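Local structure of predicted acyltransferase with acyl-CoA N-acyltransferase domain (Escherichia coli, 4RS2) at residues D49-D53 with G54-L58; Q102-A105 with R106-V109. The protein binds coenzyme A as a GNAT-family protein, probably acts as an N-acyltransferase, and on overexpression relieves gene silencing by small RNAs, perhaps through Hfq. All coordinates share one frame; numbering follows the deposited sequence.

Interaction 1: residues D49-D53 with G54-L58; sequences DLRED and GFLTL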
loop_
_atom_site.group_PDB
_atom_site.type_symbol
_atom_site.label_atom_id
_atom_site.label_comp_id
_atom_site.label_asym_id
_atom_site.label_seq_id
_atom_site.Cartn_x
_atom_site.Cartn_y
_atom_site.Cartn_z
ATOM N N ASP A 49 5.799 -0.583 -13.679
ATOM C CA ASP A 49 4.779 -0.240 -14.667
ATOM C C ASP A 49 3.835 0.862 -14.208
ATOM O O ASP A 49 3.477 1.715 -15.006
ATOM C CB ASP A 49 4.002 -1.480 -15.085
ATOM C CG ASP A 49 4.845 -2.483 -15.854
ATOM O OD1 ASP A 49 6.018 -2.203 -16.190
ATOM O OD2 ASP A 49 4.316 -3.571 -16.130
ATOM N N LEU A 50 3.393 0.843 -12.953
ATOM C CA LEU A 50 2.516 1.901 -12.465
ATOM C C LEU A 50 3.211 3.238 -12.529
ATOM O O LEU A 50 2.618 4.230 -12.941
ATOM C CB LEU A 50 2.112 1.634 -11.003
ATOM C CG LEU A 50 1.184 0.451 -10.738
ATOM C CD1 LEU A 50 1.073 0.155 -9.260
ATOM C CD2 LEU A 50 -0.189 0.675 -11.341
ATOM N N ARG A 51 4.476 3.280 -12.132
ATOM C CA ARG A 51 5.175 4.537 -12.138
ATOM C C ARG A 51 5.378 5.060 -13.549
ATOM O O ARG A 51 5.174 6.254 -13.823
ATOM C CB ARG A 51 6.542 4.398 -11.466
ATOM C CG ARG A 51 7.301 5.719 -11.390
ATOM C CD ARG A 51 8.665 5.586 -10.725
ATOM N NE ARG A 51 8.635 5.069 -9.362
ATOM C CZ ARG A 51 9.067 3.860 -9.009
ATOM N NH1 ARG A 51 9.555 3.034 -9.936
ATOM N NH2 ARG A 51 9.013 3.488 -7.729
ATOM N N GLU A 52 5.797 4.167 -14.432
ATOM C CA GLU A 52 6.097 4.559 -15.794
ATOM C C GLU A 52 4.868 5.121 -16.486
ATOM O O GLU A 52 4.966 6.086 -17.266
ATOM C CB GLU A 52 6.649 3.375 -16.573
ATOM C CG GLU A 52 7.113 3.741 -17.981
ATOM C CD GLU A 52 7.374 2.524 -18.840
ATOM O OE1 GLU A 52 7.920 1.526 -18.324
ATOM O OE2 GLU A 52 7.033 2.566 -20.042
ATOM N N ASP A 53 3.704 4.547 -16.200
ATOM C CA ASP A 53 2.476 4.945 -16.886
ATOM C C ASP A 53 1.614 5.997 -16.145
ATOM O O ASP A 53 0.546 6.379 -16.624
ATOM C CB ASP A 53 1.693 3.691 -17.218
ATOM C CG ASP A 53 2.432 2.800 -18.224
ATOM O OD1 ASP A 53 2.944 3.330 -19.226
ATOM O OD2 ASP A 53 2.489 1.570 -18.042
ATOM N N GLY A 54 2.079 6.470 -14.983
ATOM C CA GLY A 54 1.349 7.507 -14.224
ATOM C C GLY A 54 0.178 7.068 -13.374
ATOM O O GLY A 54 -0.786 7.814 -13.158
ATOM N N PHE A 55 0.237 5.837 -12.870
ATOM C CA PHE A 55 -0.812 5.288 -12.016
ATOM C C PHE A 55 -0.325 4.948 -10.597
ATOM O O PHE A 55 -0.927 4.170 -9.883
ATOM C CB PHE A 55 -1.475 4.098 -12.684
ATOM C CG PHE A 55 -2.189 4.482 -13.928
ATOM C CD1 PHE A 55 -3.391 5.129 -13.843
ATOM C CD2 PHE A 55 -1.613 4.301 -15.165
ATOM C CE1 PHE A 55 -4.063 5.509 -14.967
ATOM C CE2 PHE A 55 -2.270 4.699 -16.302
ATOM C CZ PHE A 55 -3.494 5.310 -16.198
ATOM N N LEU A 56 0.785 5.544 -10.196
ATOM C CA LEU A 56 1.282 5.410 -8.835
ATOM C C LEU A 56 0.858 6.706 -8.146
ATOM O O LEU A 56 1.517 7.720 -8.317
ATOM C CB LEU A 56 2.809 5.218 -8.838
ATOM C CG LEU A 56 3.514 4.565 -7.653
ATOM C CD1 LEU A 56 2.978 3.181 -7.354
ATOM C CD2 LEU A 56 5.005 4.475 -7.923
ATOM N N THR A 57 -0.252 6.668 -7.404
ATOM C CA THR A 57 -0.817 7.842 -6.739
ATOM C C THR A 57 0.093 8.418 -5.686
ATOM O O THR A 57 0.207 9.608 -5.527
ATOM C CB THR A 57 -2.134 7.450 -6.043
ATOM O OG1 THR A 57 -3.043 6.887 -6.999
ATOM C CG2 THR A 57 -2.778 8.614 -5.357
ATOM N N LEU A 58 0.697 7.529 -4.909
ATOM C CA LEU A 58 1.565 7.945 -3.827
ATOM C C LEU A 58 2.438 6.746 -3.463
ATOM O O LEU A 58 1.961 5.625 -3.472
ATOM C CB LEU A 58 0.756 8.407 -2.602
ATOM C CG LEU A 58 1.554 8.810 -1.348
ATOM C CD1 LEU A 58 2.376 10.054 -1.633
ATOM C CD2 LEU A 58 0.609 9.046 -0.179
#

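Interaction 2: residues Q102-A105 with R106-V109; sequences QGLA and RQLV. With COA (coenzyme A), chain C.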
loop_
_atom_site.group_PDB
_atom_site.type_symbol
_atom_site.label_atom_id
_atom_site.label_comp_id
_atom_site.label_asym_id
_atom_site.label_seq_id
_atom_site.Cartn_x
_atom_site.Cartn_y
_atom_site.Cartn_z
ATOM N N GLN A 102 10.273 -3.777 13.695
ATOM C CA GLN A 102 10.601 -2.488 14.309
ATOM C C GLN A 102 9.452 -1.481 14.233
ATOM O O GLN A 102 9.604 -0.328 14.658
ATOM C CB GLN A 102 11.855 -1.876 13.659
ATOM C CG GLN A 102 13.112 -2.673 13.868
ATOM C CD GLN A 102 14.365 -2.019 13.294
ATOM O OE1 GLN A 102 14.365 -0.833 12.939
ATOM N NE2 GLN A 102 15.411 -2.810 13.130
ATOM N N GLY A 103 8.317 -1.905 13.670
ATOM C CA GLY A 103 7.165 -1.035 13.531
ATOM C C GLY A 103 7.139 -0.181 12.262
ATOM O O GLY A 103 6.303 0.699 12.129
ATOM N N LEU A 104 8.057 -0.419 11.321
ATOM C CA LEU A 104 8.142 0.370 10.111
ATOM C C LEU A 104 6.954 0.168 9.162
ATOM O O LEU A 104 6.535 1.108 8.502
ATOM C CB LEU A 104 9.450 0.087 9.355
ATOM C CG LEU A 104 10.725 0.691 9.876
ATOM C CD1 LEU A 104 11.874 0.145 9.039
ATOM C CD2 LEU A 104 10.647 2.214 9.763
ATOM N N ALA A 105 6.401 -1.044 9.065
ATOM C CA ALA A 105 5.226 -1.239 8.206
ATOM C C ALA A 105 4.041 -0.486 8.792
ATOM O O ALA A 105 3.337 0.215 8.074
ATOM C CB ALA A 105 4.893 -2.692 8.032
ATOM N N ARG A 106 3.836 -0.624 10.097
ATOM C CA ARG A 106 2.801 0.136 10.767
ATOM C C ARG A 106 2.912 1.624 10.475
ATOM O O ARG A 106 1.924 2.279 10.140
ATOM C CB ARG A 106 2.848 -0.094 12.273
ATOM C CG ARG A 106 1.817 0.705 13.055
ATOM C CD ARG A 106 1.788 0.240 14.506
ATOM N NE ARG A 106 1.049 -0.996 14.711
ATOM C CZ ARG A 106 -0.274 -1.059 14.773
ATOM N NH1 ARG A 106 -1.008 0.038 14.640
ATOM N NH2 ARG A 106 -0.883 -2.209 14.965
ATOM N N GLN A 107 4.119 2.162 10.620
ATOM C CA GLN A 107 4.359 3.584 10.339
ATOM C C GLN A 107 4.114 3.969 8.885
ATOM O O GLN A 107 3.559 5.024 8.619
ATOM C CB GLN A 107 5.772 3.964 10.749
ATOM C CG GLN A 107 5.964 3.903 12.251
ATOM C CD GLN A 107 7.417 3.939 12.708
ATOM O OE1 GLN A 107 8.346 3.579 11.972
ATOM N NE2 GLN A 107 7.613 4.331 13.957
ATOM N N LEU A 108 4.573 3.146 7.951
ATOM C CA LEU A 108 4.367 3.449 6.541
ATOM C C LEU A 108 2.882 3.481 6.187
ATOM O O LEU A 108 2.402 4.378 5.471
ATOM C CB LEU A 108 5.069 2.388 5.694
ATOM C CG LEU A 108 6.583 2.497 5.585
ATOM C CD1 LEU A 108 7.193 1.220 5.074
ATOM C CD2 LEU A 108 6.913 3.634 4.650
ATOM N N VAL A 109 2.143 2.518 6.692
ATOM C CA VAL A 109 0.718 2.502 6.414
ATOM C C VAL A 109 0.030 3.706 7.076
ATOM O O VAL A 109 -0.797 4.399 6.456
ATOM C CB VAL A 109 0.089 1.173 6.894
ATOM C CG1 VAL A 109 -1.434 1.175 6.711
ATOM C CG2 VAL A 109 0.727 0.023 6.139
HETATM N N1A COA C . 1.204 -11.588 9.760
HETATM C C2A COA C . 0.518 -10.931 10.727
HETATM N N3A COA C . 1.009 -9.851 11.361
HETATM C C4A COA C . 2.231 -9.364 11.010
HETATM C C5A COA C . 3.023 -10.017 9.979
HETATM C C6A COA C . 2.426 -11.190 9.338
HETATM N N6A COA C . 3.124 -11.814 8.362
HETATM N N7A COA C . 4.172 -9.337 9.862
HETATM C C8A COA C . 4.120 -8.322 10.750
HETATM N N9A COA C . 2.993 -8.362 11.448
HETATM C C1B COA C . 2.566 -7.408 12.473
HETATM C C2B COA C . 3.575 -7.126 13.570
HETATM O O2B COA C . 3.623 -8.177 14.546
HETATM C C3B COA C . 3.060 -5.816 14.097
HETATM O O3B COA C . 1.916 -6.045 14.929
HETATM P P3B COA C . 1.312 -4.901 15.906
HETATM O O7A COA C . 1.955 -3.578 15.542
HETATM O O8A COA C . -0.157 -4.946 15.757
HETATM O O9A COA C . 1.717 -5.371 17.260
HETATM C C4B COA C . 2.581 -5.111 12.828
HETATM O O4B COA C . 2.405 -6.132 11.835
HETATM C C5B COA C . 3.557 -4.068 12.323
HETATM O O5B COA C . 4.870 -4.635 12.248
HETATM P P1A COA C . 6.145 -3.864 11.647
HETATM O O1A COA C . 7.349 -4.124 12.502
HETATM O O2A COA C . 5.693 -2.472 11.314
HETATM O O3A COA C . 6.358 -4.628 10.235
HETATM P P2A COA C . 7.423 -5.757 9.834
HETATM O O4A COA C . 8.808 -5.260 9.900
HETATM O O5A COA C . 7.165 -7.044 10.594
HETATM O O6A COA C . 7.036 -5.908 8.278
HETATM C CBP COA C . 5.987 -6.931 6.350
HETATM C CCP COA C . 5.901 -6.656 7.839
HETATM C CDP COA C . 4.800 -7.772 5.898
HETATM C CEP COA C . 5.947 -5.579 5.661
HETATM C CAP COA C . 7.320 -7.660 6.092
HETATM O OAP COA C . 7.369 -8.916 6.806
HETATM C C9P COA C . 7.628 -7.902 4.635
HETATM O O9P COA C . 8.116 -7.020 3.908
HETATM N N8P COA C . 7.406 -9.144 4.205
HETATM C C7P COA C . 7.747 -9.552 2.854
HETATM C C6P COA C . 6.639 -9.177 1.896
HETATM C C5P COA C . 5.415 -10.003 2.204
HETATM O O5P COA C . 4.470 -9.524 2.803
HETATM N N4P COA C . 5.434 -11.258 1.775
HETATM C C3P COA C . 4.285 -12.138 1.879
HETATM C C2P COA C . 3.989 -12.779 0.523
HETATM S S1P COA C . 2.203 -12.859 0.224
HETATM O O HOH W 1 10.402 2.011 13.093
#

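Interaction 1: residues D49-D53 with G54-L58
Phe55 N donates to Leu50 O at 2.9 Å, with an N-H...O angle of 163°. A second backbone bond, from Gly54 N to Arg51 O, is weak at 3.3 Å. Both turn the chain back onto the last turn of helix 42-53.

Gly54 is the first residue to leave the helical conformation. Its positive phi, with the bonds from Phe55 N and Gly54 N back to Leu50 O and Arg51 O, makes the turn a Schellman motif. It ends the helix and redirects the chain toward strand 58-63, which begins at a classic beta bulge, where Thr57 and Leu58 both face Phe75.

The apolar contacts follow from this reversal. Leu50 CD2 meets Phe55 CB at 3.9 Å, and the two side chains stand nearly perpendicular. Leu50 CD1 approaches Leu56 CD1 at 4.1 Å, also crosswise. The branches of Leu56, which also touches Tyr72 and Ala74 of strand 69-80, split between two neighbours. While CD1 goes to Leu50, CD2 rests on Arg51, 3.9 Å from Arg51 CB. Leu56 CG stands anti to its own N (chi1 -158°), and its side chain runs alongside that of Arg51 in the same direction. The same methyl also lies obliquely by the guanidinium.

On the Phe55 ring, the CD2 and CE2 atoms border the Asp53 backbone, and Phe55 CE2 is 3.3 Å from Asp53 O. The ring also meets the ring of His177, with the planes at about 30°.

The charged ends look elsewhere. Arg51 bends at chi3 and its NH2 forms a salt bridge with Glu22, while Asp53 OD2 is hydrogen-bonded to His179.

Interaction 2: residues Q102-A105 with R106-V109
Gly103 O accepts a hydrogen bond from Gln107 N at 3.0 Å, the first of three i to i+4 bonds that open helix 104-118. Leu104 O to Leu108 N and Ala105 O to Val109 N follow, each 2.9 Å. The last is nearly straight, at 169°. Gly103 is the N-cap, with positive phi. Amides of the N-cap and first turn meet the coenzyme A pyrophosphate. Gly103 N donates to coenzyme A O1A at 2.7 Å. Arg106 N reaches O2A with an angle of 169°, and Ala105 N adds a weak bond to the same oxygen.

The side chain of Arg106 serves the other phosphate. It leaves with CG anti to the backbone N (chi1 178°) and bends at chi3. The phosphorus P3B then lies in the guanidinium plane, at its edge. Arg106 NE bonds coenzyme A O7A at 2.9 Å, and Arg106 NH2 bonds O8A at 2.9 Å, with a weak second bond to O7A. NH2 also donates to Arg135 O.

Gln107 reaches back toward the helix start, its chain extended beyond CG, with Gln107 CG 3.2 Å from Gly103 O. Gln107 OE1 lies 3.5 Å from Leu104 CD2. A water bridges this oxygen and Gln102 O, donating to both, and Arg16 NH2 also bonds OE1. On the inner side, Leu104 and Ala105 pack on Val95, and Leu108 on Val73.

This pyrophosphate-binding loop and helix start carry the Q/R-x-x-G-x-G/A signature of GNAT motif A, whose last three positions are Gly103, Leu104 and Ala105. Amides and the helix N-terminus would favour the negative pyrophosphate, while Arg106 probably offsets the charge of the 3'-phosphate.

In the fold
From the N terminus, interaction 1 comes first, where helix 42-53 ends and the chain turns into strand 58-63. It is a local reversal within one continuous run. The chain then passes through the antiparallel strands 58-63, 69-80 and 87-95. Interaction 2 follows at the start of helix 104-118, inside the beta-alpha-beta unit of strands 87-95 and 123-127. The two are in series, neither nested nor crossed. The centres of interactions 1 and 2 are about 22 Å apart. They lie on opposite sides of the chain's centre. Both reach strand 69-80: Thr57 through Pro77, Leu104 through Ile70. Leu58 also touches Ser115 and Leu116, further along helix 104-118.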